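Local structure of conserved hypothetical protein (Archaeoglobus fulgidus, 1NT2) at residues N4-V9 with F36-V41; E63-K68 with D234-E239; Y76-V81 with K153-A158; K171-G176 with M219-A224. The protein forms a complex with fibrillarin in the archaeal box C/D sRNP core and probably takes part in binding the guide RNA. All coordinates share one frame; numbering follows the deposited sequence.

Four contacts sample a largely helical, elongated chain. Contact 1, which closes before the others open, sets an N-terminal two-stranded hairpin against helix 38-43. Contact 2 joins helix 50-71 to the end of helix 217-236, and contacts 3 and 4 are nested within the loop it closes. Contact 3 sets helix 73-93 across helix 148-158; contact 4 brings the end of helix 169-172 to helix 217-236 again. Centres of contacts 1 and 3 are about 35 Å apart, those of contacts 3 and 4 about 17 Å; these two contacts touch, Leu154 and Arg157 packing on Ile175. Contacts 1 and 2 border fibrillarin and contact 3 the second subunit, whereas contact 4, touching no other chain, is internal packing.

Contact 1 (N4-V9 with F36-V41); sequences NLWFGV and FNVSEV
Phe7 holds CG between the backbone N and the carbonyl carbon, the crowded position (chi1 41°), while Leu5 turns CG anti to its carbonyl carbon (chi1 -44°); both side chains leave the backbone toward residues 36-41. Leu5 slides past Val38 in the opposite direction, its CD1 lying 3.8 Å from Val38 CG1. The same methyl meets the Phe36 ring tip to tip at its edge, 3.7 Å from Phe36 CE2, and Val41 CG1 is 4.1 Å from Leu5 CD1, so three residues converge on one carbon. Phe7 repeats the sliding approach: its CE1 is 3.8 Å from Val38 CG1, and Val38 O lies at the ring edge, near the ring plane. At its far end, Phe7 CZ is 3.9 Å from Val41 C. Leu5 CB sits above one face of this ring, offset toward the rim. An alanine in place of Phe7 would remove the ring that reaches both Val38 and Val41, and would probably loosen the seat of the helix on the turn. Trp6 adds an oblique approach, with CD1 4.1 Å from Val38 CG1, and packs on Ile123 of the fibrillarin chain. The Leu5 N to Gly8 O bond (3.0 Å) closes the turn, making this the tip of a beta hairpin packed against a short helix beside fibrillarin.

Contact 2 (E63-K68 with D234-E239); sequences EKMVEK and DYFRGE
Met65 crosses Tyr235 obliquely, its CG 3.5 Å from Tyr235 CZ near the hydroxyl end of the phenol. With CG anti to the backbone N (chi1 174°) and bends at chi2 and chi3, the same side chain runs beside Phe236, both pointing the same way. Met65 CB is 3.5 Å from Phe236 CE1 at the ring edge, and the terminal methyl CE lies in the ring plane, 3.7 Å from the same Phe236 CE1. Tyr235 CD1 lies above one face of the Phe236 ring, offset toward the rim, so the two aromatic residues and the thioether chain form one apolar patch. Leu111 of the fibrillarin chain packs on both Met65 and Phe236, carrying this patch into the subunit interface. The phenol OH of Tyr235 has a weak hydrogen bond to Glu69.

One helical turn on, Lys68 slides past Tyr235 in the opposite direction, with CD 3.7 Å from Tyr235 CD2. Its chain is extended until the bend at chi4 (-67°), which leaves NZ 3.5 Å from Asp234 O. Lys64 contributes its aliphatic stem, CB and CG along Phe236 O and CE 3.5 Å from Arg237 O, while its NZ lies near the like charge of Arg71. Gly238 follows with positive phi (91°); a CB there would be jammed against Arg237 O.

Lys68 NZ makes no hydrogen bond to these carbonyls; its charge beside the C-terminal end of helix 217-236 may still be mildly favourable, while the contact itself is mainly packing of the lysine stems, Met65 and the two rings.

Contact 3 (Y76-V81 with K153-A158); sequences YVVALV and KLLERA
Glu156 CB starts the contact between two valines of the other helix, 3.5 Å from Val78 CG1 and 3.8 Å from Val81 CB. The next carbon, Glu156 CG, stands anti to the backbone N (chi1 172°) and is 3.3 Å from Val78 CG1. A bend at chi2 (-104°) then turns the chain, bringing Glu156 CD 4.1 Å from Val81 CG1. These carbons lie at the crossing of helix 76-81 over helix 153-158, where Val78 and Glu156 have the nearest CA atoms and the axes come within 8.7 Å at -98°. Helix 73-93 runs on into the predicted coiled-coil region, and on another side Tyr76 and Leu80 pack on the second subunit. At the tip, beside the Val81 CG1 methyl, Glu156 OE2 accepts from Lys153 NZ through its syn lone pair at 3.0 Å; Lys153 NZ also has a salt bridge to Glu85 of the crossing helix. The other oxygen, Glu156 OE1, lies 3.0 Å from Arg157 NH2, in the guanidinium plane, although the donor approaches from above the carboxylate plane. Lys153, Glu156 and Arg157 thus form a salt-bridge network, which Arg157 extends to Glu178. Beside the glutamate, Leu155 CD2 reaches Val77 CB at 4.2 Å.

Contact 4 (K171-G176 with M219-A224); sequences KIQVIG and MARFLA
The side-chain amide of Gln173 and the guanidinium of Arg221 are the flat groups here, and their planes stand 89° apart while the two side chains lie side by side and point the same way, so they are not stacked. Helix 219-224 meets the amide at its nitrogen end, and none of its atoms sits over the centre of either amide face. There, Gln173 NE2 is near Ala220 CB and 3.0 Å from Arg221 N. Both of these nitrogens are donors, so the pair is a close approach and not a hydrogen bond. The amide oxygen is placed less closely, with Gln173 OE1 3.9 Å from Arg221 CG.

The side chain gets there because CG occupies the crowded position between the backbone N and the carbonyl carbon (chi1 73°), and the chain then extends straight to the amide. At its root, Gln173 CB rests 3.9 Å from Ala224 CB. Ile172 flanks the same methyl, with CG2 4.0 Å from Ala224 CB, and its CD1 lies 4.0 Å from Ala224 O. Replacing Gln173 with an alanine would remove the arm that reaches past Ala224 to Ala220 and Arg221, and would probably leave the contact resting on Ile172 and the CB carbons.

Ala220 and Ala224, one helical turn apart, present small side chains to these residues, and Ile208 of helix 206-209 also packs on Ala220. The arrangement is the docking of a helix end and the loop after it on the alanine-lined side of helix 217-236, within the helical Nop domain.

Contact 1 (N4-V9 with F36-V41)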
# COMPACT_ATOMS: atom_id res chain seq x y z
N ASN B 4 7.17 0.91 48.06
CA ASN B 4 6.72 -0.40 47.63
C ASN B 4 7.84 -1.43 47.65
O ASN B 4 8.57 -1.58 46.68
CB ASN B 4 6.13 -0.34 46.22
CG ASN B 4 5.01 0.70 46.08
OD1 ASN B 4 5.24 1.82 45.60
ND2 ASN B 4 3.80 0.33 46.51
N LEU B 5 7.98 -2.14 48.76
CA LEU B 5 9.02 -3.16 48.87
C LEU B 5 8.37 -4.50 48.56
O LEU B 5 7.15 -4.63 48.61
CB LEU B 5 9.61 -3.15 50.27
CG LEU B 5 9.90 -1.74 50.82
CD1 LEU B 5 10.75 -1.89 52.08
CD2 LEU B 5 10.62 -0.88 49.78
N TRP B 6 9.18 -5.51 48.24
CA TRP B 6 8.66 -6.82 47.88
C TRP B 6 7.76 -7.53 48.89
O TRP B 6 7.03 -8.45 48.52
CB TRP B 6 9.79 -7.76 47.47
CG TRP B 6 10.69 -8.24 48.58
CD1 TRP B 6 11.84 -7.64 49.03
CD2 TRP B 6 10.55 -9.44 49.34
NE1 TRP B 6 12.42 -8.40 50.01
CE2 TRP B 6 11.65 -9.51 50.22
CE3 TRP B 6 9.60 -10.48 49.36
CZ2 TRP B 6 11.83 -10.57 51.11
CZ3 TRP B 6 9.78 -11.53 50.24
CH2 TRP B 6 10.89 -11.57 51.11
N PHE B 7 7.82 -7.14 50.16
CA PHE B 7 6.98 -7.77 51.18
C PHE B 7 5.79 -6.91 51.59
O PHE B 7 4.77 -7.43 52.04
CB PHE B 7 7.79 -8.16 52.43
CG PHE B 7 8.80 -7.14 52.86
CD1 PHE B 7 10.10 -7.17 52.34
CD2 PHE B 7 8.46 -6.14 53.76
CE1 PHE B 7 11.05 -6.21 52.71
CE2 PHE B 7 9.40 -5.17 54.14
CZ PHE B 7 10.69 -5.21 53.62
N GLY B 8 5.91 -5.60 51.43
CA GLY B 8 4.82 -4.73 51.80
C GLY B 8 5.08 -3.25 51.58
O GLY B 8 6.02 -2.87 50.87
N VAL B 9 4.25 -2.41 52.22
CA VAL B 9 4.34 -0.96 52.11
C VAL B 9 4.91 -0.31 53.37
O VAL B 9 4.23 -0.19 54.39
CB VAL B 9 2.96 -0.35 51.85
CG1 VAL B 9 3.11 1.11 51.46
CG2 VAL B 9 2.24 -1.13 50.78
N PHE B 36 16.73 3.72 52.46
CA PHE B 36 16.93 2.65 53.43
C PHE B 36 17.25 1.30 52.79
O PHE B 36 17.12 1.13 51.58
CB PHE B 36 15.71 2.51 54.32
CG PHE B 36 14.42 2.50 53.57
CD1 PHE B 36 13.97 3.64 52.91
CD2 PHE B 36 13.61 1.36 53.57
CE1 PHE B 36 12.74 3.64 52.27
CE2 PHE B 36 12.37 1.35 52.94
CZ PHE B 36 11.93 2.49 52.29
N ASN B 37 17.67 0.35 53.61
CA ASN B 37 18.00 -0.98 53.09
C ASN B 37 16.81 -1.90 53.16
O ASN B 37 16.49 -2.41 54.23
CB ASN B 37 19.15 -1.60 53.87
CG ASN B 37 20.49 -1.34 53.24
OD1 ASN B 37 20.91 -0.19 53.07
ND2 ASN B 37 21.19 -2.42 52.86
N VAL B 38 16.17 -2.11 52.02
CA VAL B 38 15.01 -2.98 51.96
C VAL B 38 15.30 -4.27 52.73
O VAL B 38 14.43 -4.83 53.40
CB VAL B 38 14.66 -3.34 50.51
CG1 VAL B 38 13.33 -4.11 50.47
CG2 VAL B 38 14.60 -2.08 49.68
N SER B 39 16.55 -4.71 52.62
CA SER B 39 17.01 -5.91 53.29
C SER B 39 16.82 -5.79 54.80
O SER B 39 16.27 -6.70 55.43
CB SER B 39 18.49 -6.13 52.96
OG SER B 39 19.22 -4.92 53.13
N GLU B 40 17.26 -4.67 55.37
CA GLU B 40 17.16 -4.44 56.81
C GLU B 40 15.73 -4.27 57.24
O GLU B 40 15.24 -4.96 58.14
CB GLU B 40 17.98 -3.20 57.18
CG GLU B 40 19.42 -3.35 56.76
CD GLU B 40 20.22 -2.10 56.92
OE1 GLU B 40 21.42 -2.12 56.55
OE2 GLU B 40 19.67 -1.10 57.42
N VAL B 41 15.05 -3.33 56.58
CA VAL B 41 13.64 -3.07 56.86
C VAL B 41 12.87 -4.39 56.74
O VAL B 41 11.82 -4.56 57.33
CB VAL B 41 13.06 -2.06 55.85
CG1 VAL B 41 11.57 -1.90 56.08
CG2 VAL B 41 13.78 -0.73 55.98

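Contact 2 (E63-K68 with D234-E239)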
# COMPACT_ATOMS: atom_id res chain seq x y z
N GLU B 63 9.45 -18.84 37.16
CA GLU B 63 8.91 -20.04 36.56
C GLU B 63 7.68 -19.75 35.71
O GLU B 63 7.55 -20.25 34.60
CB GLU B 63 8.59 -21.05 37.66
CG GLU B 63 9.81 -21.43 38.49
CD GLU B 63 9.46 -22.22 39.74
OE1 GLU B 63 10.41 -22.62 40.47
OE2 GLU B 63 8.26 -22.45 40.02
N LYS B 64 6.77 -18.93 36.23
CA LYS B 64 5.55 -18.59 35.49
C LYS B 64 5.91 -18.00 34.14
O LYS B 64 5.27 -18.31 33.14
CB LYS B 64 4.70 -17.58 36.27
CG LYS B 64 3.26 -17.49 35.77
CD LYS B 64 2.52 -18.81 36.01
CE LYS B 64 1.00 -18.68 35.87
NZ LYS B 64 0.52 -18.54 34.46
N MET B 65 6.92 -17.14 34.12
CA MET B 65 7.34 -16.53 32.86
C MET B 65 7.75 -17.63 31.91
O MET B 65 7.23 -17.75 30.80
CB MET B 65 8.53 -15.59 33.08
CG MET B 65 9.08 -15.05 31.78
SD MET B 65 10.87 -14.95 31.82
CE MET B 65 11.11 -13.17 31.96
N VAL B 66 8.69 -18.46 32.36
CA VAL B 66 9.17 -19.55 31.54
C VAL B 66 8.02 -20.49 31.21
O VAL B 66 8.02 -21.15 30.17
CB VAL B 66 10.29 -20.31 32.25
CG1 VAL B 66 10.99 -21.26 31.30
CG2 VAL B 66 11.29 -19.31 32.81
N GLU B 67 7.01 -20.52 32.07
CA GLU B 67 5.86 -21.38 31.82
C GLU B 67 5.03 -20.84 30.65
O GLU B 67 4.63 -21.60 29.76
CB GLU B 67 4.99 -21.49 33.06
CG GLU B 67 4.07 -22.69 33.03
CD GLU B 67 4.84 -23.99 32.79
OE1 GLU B 67 4.20 -25.06 32.76
OE2 GLU B 67 6.08 -23.94 32.63
N LYS B 68 4.77 -19.54 30.65
CA LYS B 68 4.01 -18.92 29.57
C LYS B 68 4.82 -18.97 28.27
O LYS B 68 4.30 -19.42 27.24
CB LYS B 68 3.69 -17.46 29.90
CG LYS B 68 2.67 -17.26 31.00
CD LYS B 68 2.46 -15.77 31.25
CE LYS B 68 1.51 -15.51 32.41
NZ LYS B 68 0.12 -15.96 32.11
N ASP B 234 0.36 -9.70 35.04
CA ASP B 234 -0.32 -10.70 34.21
C ASP B 234 0.67 -11.79 33.79
O ASP B 234 0.43 -12.99 33.95
CB ASP B 234 -0.86 -10.06 32.94
CG ASP B 234 -2.12 -9.28 33.17
OD1 ASP B 234 -3.07 -9.86 33.74
OD2 ASP B 234 -2.17 -8.10 32.77
N TYR B 235 1.79 -11.33 33.25
CA TYR B 235 2.87 -12.16 32.73
C TYR B 235 3.62 -13.02 33.75
O TYR B 235 4.13 -14.09 33.41
CB TYR B 235 3.83 -11.24 31.97
CG TYR B 235 4.94 -11.91 31.19
CD1 TYR B 235 6.25 -11.45 31.29
CD2 TYR B 235 4.68 -13.00 30.36
CE1 TYR B 235 7.28 -12.06 30.59
CE2 TYR B 235 5.71 -13.61 29.65
CZ TYR B 235 7.01 -13.14 29.77
OH TYR B 235 8.05 -13.76 29.11
N PHE B 236 3.69 -12.58 35.01
CA PHE B 236 4.42 -13.33 36.02
C PHE B 236 3.56 -13.99 37.10
O PHE B 236 3.99 -14.94 37.76
CB PHE B 236 5.44 -12.42 36.70
CG PHE B 236 6.49 -11.91 35.77
CD1 PHE B 236 7.40 -12.79 35.19
CD2 PHE B 236 6.56 -10.56 35.44
CE1 PHE B 236 8.37 -12.32 34.31
CE2 PHE B 236 7.53 -10.09 34.56
CZ PHE B 236 8.44 -10.97 33.99
N ARG B 237 2.35 -13.46 37.26
CA ARG B 237 1.37 -13.96 38.24
C ARG B 237 0.27 -14.74 37.51
O ARG B 237 0.01 -15.90 37.82
CB ARG B 237 0.73 -12.79 39.00
CG ARG B 237 1.20 -12.56 40.43
CD ARG B 237 0.28 -13.23 41.43
NE ARG B 237 0.27 -14.68 41.29
CZ ARG B 237 -0.35 -15.51 42.12
NH1 ARG B 237 -1.03 -15.02 43.15
NH2 ARG B 237 -0.30 -16.81 41.92
N GLY B 238 -0.36 -14.08 36.55
CA GLY B 238 -1.43 -14.69 35.79
C GLY B 238 -2.77 -14.41 36.44
O GLY B 238 -3.81 -14.51 35.79
N GLU B 239 -2.74 -14.04 37.71
CA GLU B 239 -3.97 -13.75 38.46
C GLU B 239 -4.24 -12.27 38.65
O GLU B 239 -3.34 -11.47 38.87
CB GLU B 239 -3.92 -14.44 39.82
CG GLU B 239 -3.66 -15.92 39.73
CD GLU B 239 -4.02 -16.65 41.01
OE1 GLU B 239 -3.68 -17.85 41.13
OE2 GLU B 239 -4.66 -16.03 41.89

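Contact 3 (Y76-V81 with K153-A158)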
# COMPACT_ATOMS: atom_id res chain seq x y z
N TYR B 76 0.09 -16.33 19.80
CA TYR B 76 -1.18 -16.65 19.18
C TYR B 76 -2.00 -15.38 19.12
O TYR B 76 -2.60 -15.06 18.10
CB TYR B 76 -1.92 -17.71 20.00
CG TYR B 76 -3.34 -17.98 19.57
CD1 TYR B 76 -3.63 -18.80 18.47
CD2 TYR B 76 -4.42 -17.45 20.28
CE1 TYR B 76 -4.95 -19.08 18.11
CE2 TYR B 76 -5.73 -17.72 19.92
CZ TYR B 76 -5.99 -18.54 18.85
OH TYR B 76 -7.30 -18.83 18.53
N VAL B 77 -2.01 -14.63 20.22
CA VAL B 77 -2.78 -13.40 20.26
C VAL B 77 -2.29 -12.31 19.29
O VAL B 77 -3.10 -11.64 18.65
CB VAL B 77 -2.83 -12.84 21.70
CG1 VAL B 77 -3.72 -11.62 21.74
CG2 VAL B 77 -3.36 -13.91 22.65
N VAL B 78 -0.98 -12.14 19.16
CA VAL B 78 -0.47 -11.12 18.25
C VAL B 78 -0.91 -11.45 16.82
O VAL B 78 -1.49 -10.61 16.11
CB VAL B 78 1.07 -11.05 18.29
CG1 VAL B 78 1.54 -9.71 17.79
CG2 VAL B 78 1.55 -11.27 19.69
N ALA B 79 -0.64 -12.68 16.40
CA ALA B 79 -1.02 -13.13 15.07
C ALA B 79 -2.51 -12.85 14.91
O ALA B 79 -2.98 -12.44 13.85
CB ALA B 79 -0.75 -14.61 14.93
N LEU B 80 -3.25 -13.07 15.99
CA LEU B 80 -4.68 -12.88 15.98
C LEU B 80 -5.07 -11.43 15.72
O LEU B 80 -5.97 -11.15 14.93
CB LEU B 80 -5.25 -13.35 17.31
CG LEU B 80 -6.48 -14.25 17.21
CD1 LEU B 80 -6.15 -15.45 16.34
CD2 LEU B 80 -6.90 -14.69 18.60
N VAL B 81 -4.38 -10.50 16.39
CA VAL B 81 -4.67 -9.08 16.24
C VAL B 81 -4.24 -8.59 14.87
O VAL B 81 -4.87 -7.70 14.29
CB VAL B 81 -3.91 -8.25 17.26
CG1 VAL B 81 -4.18 -6.79 17.03
CG2 VAL B 81 -4.34 -8.63 18.63
N LYS B 153 -4.13 -5.04 21.60
CA LYS B 153 -3.40 -4.30 20.57
C LYS B 153 -2.04 -3.86 21.10
O LYS B 153 -1.04 -3.90 20.39
CB LYS B 153 -4.20 -3.08 20.09
CG LYS B 153 -3.43 -2.15 19.13
CD LYS B 153 -2.96 -2.82 17.82
CE LYS B 153 -2.52 -1.75 16.81
NZ LYS B 153 -2.04 -2.28 15.50
N LEU B 154 -2.01 -3.42 22.35
CA LEU B 154 -0.74 -3.02 22.93
C LEU B 154 0.19 -4.22 22.78
O LEU B 154 1.31 -4.08 22.31
CB LEU B 154 -0.89 -2.70 24.40
CG LEU B 154 -1.68 -1.46 24.77
CD1 LEU B 154 -1.69 -1.31 26.28
CD2 LEU B 154 -1.05 -0.24 24.11
N LEU B 155 -0.28 -5.39 23.19
CA LEU B 155 0.54 -6.59 23.11
C LEU B 155 1.05 -6.85 21.72
O LEU B 155 2.19 -7.26 21.54
CB LEU B 155 -0.24 -7.80 23.60
CG LEU B 155 0.48 -9.15 23.48
CD1 LEU B 155 1.78 -9.12 24.27
CD2 LEU B 155 -0.43 -10.25 23.99
N GLU B 156 0.22 -6.64 20.71
CA GLU B 156 0.67 -6.88 19.35
C GLU B 156 1.62 -5.79 18.91
O GLU B 156 2.60 -6.06 18.24
CB GLU B 156 -0.52 -6.96 18.38
CG GLU B 156 -0.14 -7.02 16.90
CD GLU B 156 -0.36 -5.69 16.17
OE1 GLU B 156 0.06 -5.58 15.00
OE2 GLU B 156 -0.97 -4.76 16.76
N ARG B 157 1.32 -4.56 19.30
CA ARG B 157 2.17 -3.42 18.94
C ARG B 157 3.51 -3.54 19.69
O ARG B 157 4.55 -3.08 19.20
CB ARG B 157 1.47 -2.11 19.30
CG ARG B 157 1.82 -0.94 18.39
CD ARG B 157 0.98 -0.93 17.12
NE ARG B 157 1.15 -2.13 16.32
CZ ARG B 157 2.30 -2.50 15.76
NH1 ARG B 157 3.38 -1.75 15.92
NH2 ARG B 157 2.36 -3.61 15.04
N ALA B 158 3.45 -4.15 20.87
CA ALA B 158 4.62 -4.37 21.73
C ALA B 158 5.41 -5.53 21.15
O ALA B 158 6.64 -5.55 21.20
CB ALA B 158 4.19 -4.70 23.15

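Contact 4 (K171-G176 with M219-A224)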
# COMPACT_ATOMS: atom_id res chain seq x y z
N LYS B 171 5.96 5.13 26.73
CA LYS B 171 5.88 4.53 25.41
C LYS B 171 4.51 3.86 25.28
O LYS B 171 4.02 3.63 24.18
CB LYS B 171 6.99 3.50 25.23
CG LYS B 171 6.83 2.57 24.01
CD LYS B 171 6.93 3.30 22.67
CE LYS B 171 6.76 2.34 21.49
NZ LYS B 171 7.83 1.31 21.38
N ILE B 172 3.91 3.54 26.42
CA ILE B 172 2.60 2.90 26.46
C ILE B 172 1.47 3.86 26.09
O ILE B 172 0.56 3.51 25.35
CB ILE B 172 2.32 2.30 27.86
CG1 ILE B 172 3.19 1.06 28.06
CG2 ILE B 172 0.85 2.00 28.02
CD1 ILE B 172 3.10 0.46 29.45
N GLN B 173 1.53 5.07 26.61
CA GLN B 173 0.49 6.03 26.30
C GLN B 173 0.77 6.67 24.96
O GLN B 173 0.37 7.80 24.70
CB GLN B 173 0.42 7.11 27.39
CG GLN B 173 1.55 8.10 27.38
CD GLN B 173 1.32 9.22 28.35
OE1 GLN B 173 2.10 10.16 28.44
NE2 GLN B 173 0.22 9.13 29.10
N VAL B 174 1.46 5.93 24.09
CA VAL B 174 1.79 6.44 22.77
C VAL B 174 1.79 5.34 21.72
O VAL B 174 1.20 5.49 20.66
CB VAL B 174 3.17 7.14 22.76
CG1 VAL B 174 3.61 7.43 21.34
CG2 VAL B 174 3.09 8.44 23.55
N ILE B 175 2.46 4.23 22.02
CA ILE B 175 2.55 3.09 21.11
C ILE B 175 1.21 2.86 20.41
O ILE B 175 1.14 2.17 19.39
CB ILE B 175 2.96 1.80 21.86
CG1 ILE B 175 3.15 0.64 20.87
CG2 ILE B 175 1.89 1.43 22.86
CD1 ILE B 175 4.24 0.86 19.82
N GLY B 176 0.15 3.45 20.97
CA GLY B 176 -1.19 3.32 20.43
C GLY B 176 -1.36 3.20 18.93
O GLY B 176 -0.44 3.47 18.16
N MET B 219 -4.19 11.78 33.21
CA MET B 219 -4.90 10.55 33.50
C MET B 219 -4.18 9.43 32.74
O MET B 219 -3.94 8.34 33.27
CB MET B 219 -6.35 10.64 33.02
CG MET B 219 -7.20 9.41 33.31
SD MET B 219 -7.31 9.07 35.07
CE MET B 219 -6.67 7.44 35.14
N ALA B 220 -3.83 9.72 31.49
CA ALA B 220 -3.13 8.75 30.67
C ALA B 220 -1.89 8.31 31.45
O ALA B 220 -1.69 7.13 31.70
CB ALA B 220 -2.74 9.38 29.35
N ARG B 221 -1.08 9.29 31.83
CA ARG B 221 0.15 9.04 32.58
C ARG B 221 -0.04 8.06 33.73
O ARG B 221 0.79 7.18 33.95
CB ARG B 221 0.71 10.34 33.11
CG ARG B 221 1.27 11.28 32.05
CD ARG B 221 1.52 12.66 32.67
NE ARG B 221 2.13 12.54 34.00
CZ ARG B 221 2.04 13.46 34.95
NH1 ARG B 221 1.36 14.59 34.72
NH2 ARG B 221 2.61 13.26 36.13
N PHE B 222 -1.14 8.22 34.48
CA PHE B 222 -1.41 7.34 35.61
C PHE B 222 -1.89 5.99 35.10
O PHE B 222 -1.48 4.94 35.59
CB PHE B 222 -2.46 7.93 36.55
CG PHE B 222 -2.67 7.12 37.82
CD1 PHE B 222 -1.76 7.20 38.87
CD2 PHE B 222 -3.76 6.25 37.94
CE1 PHE B 222 -1.93 6.42 40.02
CE2 PHE B 222 -3.94 5.47 39.09
CZ PHE B 222 -3.02 5.56 40.13
N LEU B 223 -2.79 6.02 34.12
CA LEU B 223 -3.33 4.80 33.54
C LEU B 223 -2.20 3.98 32.92
O LEU B 223 -2.09 2.78 33.14
CB LEU B 223 -4.38 5.14 32.47
CG LEU B 223 -5.09 3.96 31.81
CD1 LEU B 223 -5.78 3.11 32.87
CD2 LEU B 223 -6.08 4.46 30.78
N ALA B 224 -1.36 4.65 32.16
CA ALA B 224 -0.24 4.01 31.51
C ALA B 224 0.70 3.40 32.55
O ALA B 224 1.12 2.24 32.43
CB ALA B 224 0.51 5.03 30.65